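Local coordinates for protein nuclease (Salmonella phage SETP3, PDB 4QBN) that probably cleaves nucleic acids as a magnesium-dependent nuclease built on a VRR-NUC domain, at residues I45-E54 with A74-Q84. Residues are numbered along the deposited sequence; the frame is centred on the assembly and turned at random.
With SO4 (sulfate ion), chain D.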
ATOM      1  N   ILE A  45      -1.080  -4.724  -7.678  1.00 18.58           N
ATOM      2  CA  ILE A  45      -1.014  -3.582  -6.759  1.00 16.88           C
ATOM      3  C   ILE A  45      -0.063  -2.554  -7.385  1.00 20.09           C
ATOM      4  O   ILE A  45       1.077  -2.921  -7.675  1.00 18.82           O
ATOM      5  CB  ILE A  45      -0.379  -4.009  -5.437  1.00 21.54           C
ATOM      6  CG1 ILE A  45      -1.081  -5.227  -4.812  1.00 20.49           C
ATOM      7  CG2 ILE A  45      -0.379  -2.839  -4.431  1.00 21.92           C
ATOM      8  CD1 ILE A  45      -2.506  -4.941  -4.455  1.00 25.31           C
ATOM      9  N   TRP A  46      -0.500  -1.321  -7.561  1.00 16.34           N
ATOM     10  CA  TRP A  46       0.391  -0.276  -8.147  1.00 18.13           C
ATOM     11  C   TRP A  46       0.479   0.841  -7.147  1.00 22.98           C
ATOM     12  O   TRP A  46      -0.522   1.182  -6.498  1.00 22.10           O
ATOM     13  CB  TRP A  46      -0.191   0.310  -9.436  1.00 18.22           C
ATOM     14  CG  TRP A  46      -0.098  -0.589 -10.682  1.00 20.30           C
ATOM     15  CD1 TRP A  46       0.361  -1.872 -10.748  1.00 20.82           C
ATOM     16  CD2 TRP A  46      -0.527  -0.238 -11.985  1.00 20.53           C
ATOM     17  NE1 TRP A  46       0.305  -2.346 -12.073  1.00 21.03           N
ATOM     18  CE2 TRP A  46      -0.236  -1.340 -12.846  1.00 23.16           C
ATOM     19  CE3 TRP A  46      -1.092   0.949 -12.528  1.00 24.86           C
ATOM     20  CZ2 TRP A  46      -0.479  -1.312 -14.238  1.00 26.39           C
ATOM     21  CZ3 TRP A  46      -1.329   0.975 -13.940  1.00 27.19           C
ATOM     22  CH2 TRP A  46      -1.029  -0.146 -14.755  1.00 29.21           C
ATOM     23  N   PHE A  47       1.651   1.438  -7.073  1.00 16.50           N
ATOM     24  CA  PHE A  47       1.822   2.638  -6.269  1.00 16.65           C
ATOM     25  C   PHE A  47       2.121   3.708  -7.283  1.00 23.55           C
ATOM     26  O   PHE A  47       3.027   3.555  -8.085  1.00 22.59           O
ATOM     27  CB  PHE A  47       3.027   2.438  -5.338  1.00 20.02           C
ATOM     28  CG  PHE A  47       2.777   1.341  -4.329  1.00 19.64           C
ATOM     29  CD1 PHE A  47       2.105   1.655  -3.139  1.00 20.37           C
ATOM     30  CD2 PHE A  47       3.192   0.053  -4.566  1.00 17.97           C
ATOM     31  CE1 PHE A  47       1.842   0.648  -2.218  1.00 18.12           C
ATOM     32  CE2 PHE A  47       2.936  -0.984  -3.652  1.00 19.45           C
ATOM     33  CZ  PHE A  47       2.250  -0.658  -2.447  1.00 20.24           C
ATOM     34  N   VAL A  48       1.369   4.781  -7.249  1.00 19.11           N
ATOM     35  CA  VAL A  48       1.508   5.792  -8.311  1.00 19.63           C
ATOM     36  C   VAL A  48       1.788   7.175  -7.728  1.00 25.00           C
ATOM     37  O   VAL A  48       1.042   7.665  -6.882  1.00 24.89           O
ATOM     38  CB  VAL A  48       0.221   5.841  -9.177  1.00 22.41           C
ATOM     39  CG1 VAL A  48       0.364   6.971 -10.240  1.00 27.07           C
ATOM     40  CG2 VAL A  48       0.062   4.490  -9.864  1.00 24.43           C
ATOM     41  N   GLU A  49       2.861   7.832  -8.205  1.00 23.37           N
ATOM     42  CA  GLU A  49       3.192   9.146  -7.721  1.00 23.21           C
ATOM     43  C   GLU A  49       2.733  10.120  -8.796  1.00 31.12           C
ATOM     44  O   GLU A  49       2.974   9.857  -9.947  1.00 28.80           O
ATOM     45  CB  GLU A  49       4.713   9.247  -7.541  1.00 24.40           C
ATOM     46  CG  GLU A  49       5.139  10.643  -7.095  1.00 33.17           C
ATOM     47  CD  GLU A  49       4.943  10.909  -5.564  1.00 70.10           C
ATOM     48  OE1 GLU A  49       4.486   9.994  -4.833  1.00 61.34           O
ATOM     49  OE2 GLU A  49       5.201  12.056  -5.102  1.00 67.97           O
ATOM     50  N   VAL A  50       2.055  11.206  -8.449  1.00 28.53           N
ATOM     51  CA  VAL A  50       1.556  12.101  -9.476  1.00 26.64           C
ATOM     52  C   VAL A  50       2.223  13.459  -9.389  1.00 35.26           C
ATOM     53  O   VAL A  50       2.301  14.036  -8.292  1.00 37.43           O
ATOM     54  CB  VAL A  50       0.029  12.273  -9.345  1.00 33.49           C
ATOM     55  CG1 VAL A  50      -0.455  13.231 -10.427  1.00 39.30           C
ATOM     56  CG2 VAL A  50      -0.647  10.927  -9.425  1.00 33.45           C
ATOM     57  N   LYS A  51       2.719  13.973 -10.521  1.00 28.89           N
ATOM     58  CA  LYS A  51       3.379  15.274 -10.552  1.00 31.55           C
ATOM     59  C   LYS A  51       2.646  16.250 -11.463  1.00 36.11           C
ATOM     60  O   LYS A  51       1.771  15.871 -12.239  1.00 41.49           O
ATOM     61  CB  LYS A  51       4.817  15.128 -11.056  1.00 38.51           C
ATOM     62  CG  LYS A  51       5.680  14.151 -10.209  1.00 42.65           C
ATOM     63  CD  LYS A  51       5.623  14.473  -8.696  1.00 44.68           C
ATOM     64  CE  LYS A  51       6.523  15.644  -8.460  1.00 60.23           C
ATOM     65  NZ  LYS A  51       6.815  16.070  -7.041  1.00 73.86           N
ATOM     66  N   LYS A  52       3.032  17.515 -11.391  1.00 38.56           N
ATOM     67  CA  LYS A  52       2.299  18.570 -12.084  1.00 39.43           C
ATOM     68  C   LYS A  52       2.547  18.625 -13.592  1.00 54.48           C
ATOM     69  O   LYS A  52       1.749  19.212 -14.350  1.00 53.54           O
ATOM     70  CB  LYS A  52       2.625  19.931 -11.449  1.00 42.39           C
ATOM     71  CG  LYS A  52       4.028  20.379 -11.718  1.00 48.86           C
ATOM     72  CD  LYS A  52       4.400  21.592 -10.873  1.00 56.60           C
ATOM     73  CE  LYS A  52       5.881  21.903 -11.041  1.00 67.65           C
ATOM     74  NZ  LYS A  52       6.210  22.401 -12.414  1.00 78.38           N
ATOM     75  N   ASP A  53       3.694  18.106 -14.012  1.00 45.84           N
ATOM     76  CA  ASP A  53       4.061  18.068 -15.440  1.00 51.53           C
ATOM     77  C   ASP A  53       5.114  17.005 -15.702  1.00 48.10           C
ATOM     78  O   ASP A  53       5.605  16.367 -14.747  1.00 44.87           O
ATOM     79  CB  ASP A  53       4.495  19.446 -15.991  1.00 62.84           C
ATOM     80  CG  ASP A  53       5.852  19.941 -15.448  1.00 77.53           C
ATOM     81  OD1 ASP A  53       6.719  19.131 -15.055  1.00 79.20           O
ATOM     82  OD2 ASP A  53       6.060  21.181 -15.439  1.00 89.30           O
ATOM     83  N   GLU A  54       5.433  16.788 -16.981  1.00 51.09           N
ATOM     84  CA  GLU A  54       6.293  15.656 -17.353  1.00 55.49           C
ATOM     85  C   GLU A  54       7.772  15.890 -17.062  1.00 60.79           C
ATOM     86  O   GLU A  54       8.550  14.939 -17.094  1.00 65.13           O
ATOM     87  CB  GLU A  54       6.124  15.293 -18.830  1.00 54.57           C
ATOM     88  CG  GLU A  54       4.738  14.806 -19.232  1.00 52.43           C
ATOM     89  CD  GLU A  54       4.671  14.429 -20.721  1.00 62.02           C
ATOM     90  OE1 GLU A  54       5.626  14.792 -21.452  1.00 69.08           O
ATOM     91  OE2 GLU A  54       3.656  13.830 -21.171  1.00 56.20           O
ATOM     92  N   ALA A  74       8.248  -4.365  -6.228  1.00 19.83           N
ATOM     93  CA  ALA A  74       6.913  -3.722  -6.254  1.00 18.39           C
ATOM     94  C   ALA A  74       6.751  -2.803  -7.477  1.00 25.17           C
ATOM     95  O   ALA A  74       7.753  -2.386  -8.063  1.00 23.28           O
ATOM     96  CB  ALA A  74       6.687  -2.901  -4.921  1.00 22.77           C
ATOM     97  N   ASN A  75       5.507  -2.492  -7.871  1.00 21.59           N
ATOM     98  CA  ASN A  75       5.231  -1.658  -9.058  1.00 20.69           C
ATOM     99  C   ASN A  75       5.079  -0.226  -8.619  1.00 22.80           C
ATOM    100  O   ASN A  75       4.152   0.085  -7.897  1.00 23.55           O
ATOM    101  CB  ASN A  75       3.879  -2.089  -9.685  1.00 18.55           C
ATOM    102  CG  ASN A  75       3.914  -3.517 -10.211  1.00 29.29           C
ATOM    103  OD1 ASN A  75       4.836  -3.839 -10.935  1.00 27.87           O
ATOM    104  ND2 ASN A  75       2.936  -4.383  -9.827  1.00 24.12           N
ATOM    105  N   VAL A  76       5.986   0.671  -9.038  1.00 18.21           N
ATOM    106  CA  VAL A  76       5.869   2.061  -8.610  1.00 18.35           C
ATOM    107  C   VAL A  76       6.038   2.895  -9.859  1.00 19.40           C
ATOM    108  O   VAL A  76       7.031   2.737 -10.581  1.00 21.98           O
ATOM    109  CB  VAL A  76       7.006   2.423  -7.649  1.00 23.51           C
ATOM    110  CG1 VAL A  76       6.888   3.869  -7.287  1.00 23.68           C
ATOM    111  CG2 VAL A  76       6.966   1.494  -6.401  1.00 24.21           C
ATOM    112  N   PHE A  77       5.104   3.781 -10.111  1.00 17.62           N
ATOM    113  CA  PHE A  77       5.105   4.533 -11.390  1.00 20.26           C
ATOM    114  C   PHE A  77       4.957   5.975 -11.099  1.00 21.95           C
ATOM    115  O   PHE A  77       4.354   6.318 -10.124  1.00 25.48           O
ATOM    116  CB  PHE A  77       3.911   4.105 -12.245  1.00 19.65           C
ATOM    117  CG  PHE A  77       3.950   2.649 -12.571  1.00 23.21           C
ATOM    118  CD1 PHE A  77       4.952   2.133 -13.392  1.00 24.37           C
ATOM    119  CD2 PHE A  77       3.014   1.781 -12.019  1.00 24.99           C
ATOM    120  CE1 PHE A  77       5.024   0.769 -13.683  1.00 27.81           C
ATOM    121  CE2 PHE A  77       3.064   0.426 -12.341  1.00 21.12           C
ATOM    122  CZ  PHE A  77       4.068  -0.070 -13.164  1.00 24.54           C
ATOM    123  N   VAL A  78       5.526   6.837 -11.956  1.00 20.78           N
ATOM    124  CA  VAL A  78       5.377   8.293 -11.767  1.00 22.07           C
ATOM    125  C   VAL A  78       4.702   8.854 -13.008  1.00 27.38           C
ATOM    126  O   VAL A  78       5.095   8.502 -14.128  1.00 27.68           O
ATOM    127  CB  VAL A  78       6.752   8.975 -11.650  1.00 29.60           C
ATOM    128  CG1 VAL A  78       6.539  10.490 -11.437  1.00 34.42           C
ATOM    129  CG2 VAL A  78       7.555   8.338 -10.475  1.00 29.10           C
ATOM    130  N   VAL A  79       3.649   9.651 -12.832  1.00 24.61           N
ATOM    131  CA  VAL A  79       2.967  10.207 -14.003  1.00 27.81           C
ATOM    132  C   VAL A  79       2.783  11.686 -13.804  1.00 25.31           C
ATOM    133  O   VAL A  79       2.628  12.153 -12.702  1.00 29.98           O
ATOM    134  CB  VAL A  79       1.601   9.540 -14.263  1.00 31.14           C
ATOM    135  CG1 VAL A  79       1.784   8.024 -14.625  1.00 27.89           C
ATOM    136  CG2 VAL A  79       0.686   9.734 -13.079  1.00 30.84           C
ATOM    137  N   GLY A  80       2.832  12.439 -14.875  1.00 27.10           N
ATOM    138  CA  GLY A  80       2.729  13.873 -14.694  1.00 34.32           C
ATOM    139  C   GLY A  80       1.910  14.540 -15.748  1.00 34.50           C
ATOM    140  O   GLY A  80       1.985  15.757 -15.944  1.00 37.23           O
ATOM    141  N   SER A  81       1.136  13.762 -16.478  1.00 34.88           N
ATOM    142  CA  SER A  81       0.284  14.362 -17.501  1.00 35.79           C
ATOM    143  C   SER A  81      -0.765  13.338 -17.817  1.00 29.94           C
ATOM    144  O   SER A  81      -0.597  12.172 -17.512  1.00 32.05           O
ATOM    145  CB  SER A  81       1.077  14.671 -18.788  1.00 41.47           C
ATOM    146  OG  SER A  81       1.546  13.428 -19.350  1.00 39.27           O
ATOM    147  N   PHE A  82      -1.841  13.763 -18.475  1.00 35.83           N
ATOM    148  CA  PHE A  82      -2.881  12.801 -18.874  1.00 35.37           C
ATOM    149  C   PHE A  82      -2.320  11.746 -19.828  1.00 41.47           C
ATOM    150  O   PHE A  82      -2.718  10.570 -19.801  1.00 35.74           O
ATOM    151  CB  PHE A  82      -4.026  13.504 -19.596  1.00 39.32           C
ATOM    152  CG  PHE A  82      -4.985  14.223 -18.668  1.00 45.24           C
ATOM    153  CD1 PHE A  82      -4.514  15.070 -17.676  1.00 49.64           C
ATOM    154  CD2 PHE A  82      -6.357  14.063 -18.806  1.00 51.93           C
ATOM    155  CE1 PHE A  82      -5.400  15.770 -16.823  1.00 56.01           C
ATOM    156  CE2 PHE A  82      -7.245  14.749 -17.948  1.00 55.51           C
ATOM    157  CZ  PHE A  82      -6.752  15.596 -16.958  1.00 50.86           C
ATOM    158  N   LYS A  83      -1.432  12.174 -20.723  1.00 35.38           N
ATOM    159  CA  LYS A  83      -0.873  11.234 -21.683  1.00 38.69           C
ATOM    160  C   LYS A  83      -0.080  10.141 -20.958  1.00 35.42           C
ATOM    161  O   LYS A  83      -0.131   8.947 -21.339  1.00 36.58           O
ATOM    162  CB  LYS A  83      -0.003  11.998 -22.693  1.00 44.01           C
ATOM    163  CG  LYS A  83       0.424  11.195 -23.900  1.00 50.64           C
ATOM    164  CD  LYS A  83       0.775  12.150 -25.024  1.00 67.91           C
ATOM    165  CE  LYS A  83       1.106  11.402 -26.329  1.00 81.17           C
ATOM    166  NZ  LYS A  83       2.462  10.728 -26.314  1.00 85.44           N
ATOM    167  N   GLN A  84       0.648  10.514 -19.911  1.00 32.00           N
ATOM    168  CA  GLN A  84       1.414   9.519 -19.183  1.00 29.71           C
ATOM    169  C   GLN A  84       0.522   8.538 -18.474  1.00 32.07           C
ATOM    170  O   GLN A  84       0.896   7.392 -18.293  1.00 28.29           O
ATOM    171  CB  GLN A  84       2.411  10.153 -18.199  1.00 31.60           C
ATOM    172  CG  GLN A  84       3.616  10.742 -18.988  1.00 33.70           C
ATOM    173  CD  GLN A  84       4.669  11.363 -18.104  1.00 43.32           C
ATOM    174  OE1 GLN A  84       4.401  11.727 -16.977  1.00 39.71           O
ATOM    175  NE2 GLN A  84       5.873  11.542 -18.645  1.00 42.56           N
TER
HETATM  176  S   SO4 D 102      -1.313  16.342 -21.278  1.00 62.40           S
HETATM  177  O1  SO4 D 102      -0.131  17.139 -21.632  1.00 69.88           O
HETATM  178  O2  SO4 D 102      -1.623  16.577 -19.826  1.00 53.00           O
HETATM  179  O3  SO4 D 102      -2.467  16.650 -22.124  1.00 70.91           O
HETATM  180  O4  SO4 D 102      -1.034  14.949 -21.604  1.00 51.89           O
HETATM  181  O   HOH W   1       3.385  -3.646  -6.264  1.00 22.40           O
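Phe77 turns its edge onto the indole face of Trp46: CE2 of Phe77 lies 3.7 Å from CD2 of Trp46, and the ring planes stand 70° apart, a T-shaped pair. On the same side of the sheet, the Asn75 amide is tilted 75° from the indole; its ND2 donates to Ile45 O at 3.2 Å, with the acceptor close to the amide plane, and a water links Ile45 O to Asn75 N. Further along, Val79 sets CG2 between its backbone N and carbonyl carbon, which brings this methyl 4.0 Å from CG1 of Val48. Strands 45-50 and 75-79 run parallel, their axes approaching to 4.7 Å, the two strands of a right-handed beta-alpha-beta crossover through helix 60-71. That helix covers the face bearing Phe47, Glu49 and Val76, while helix 82-92 covers Trp46, Phe77 and Val79. Backbone bonds such as Lys51 N to Val79 O (2.8 Å) join the two strands. Beyond them, Ser81 OG donates to the anti lone pair of Glu54 OE2 at 2.8 Å and, as N-cap, accepts from Gln84 N at 3.1 Å. The Glu54 carboxylate stacks on the Gln84 amide, planes 14° apart, while Gln84 OE1 takes the Gly80 N-H in its carbonyl plane.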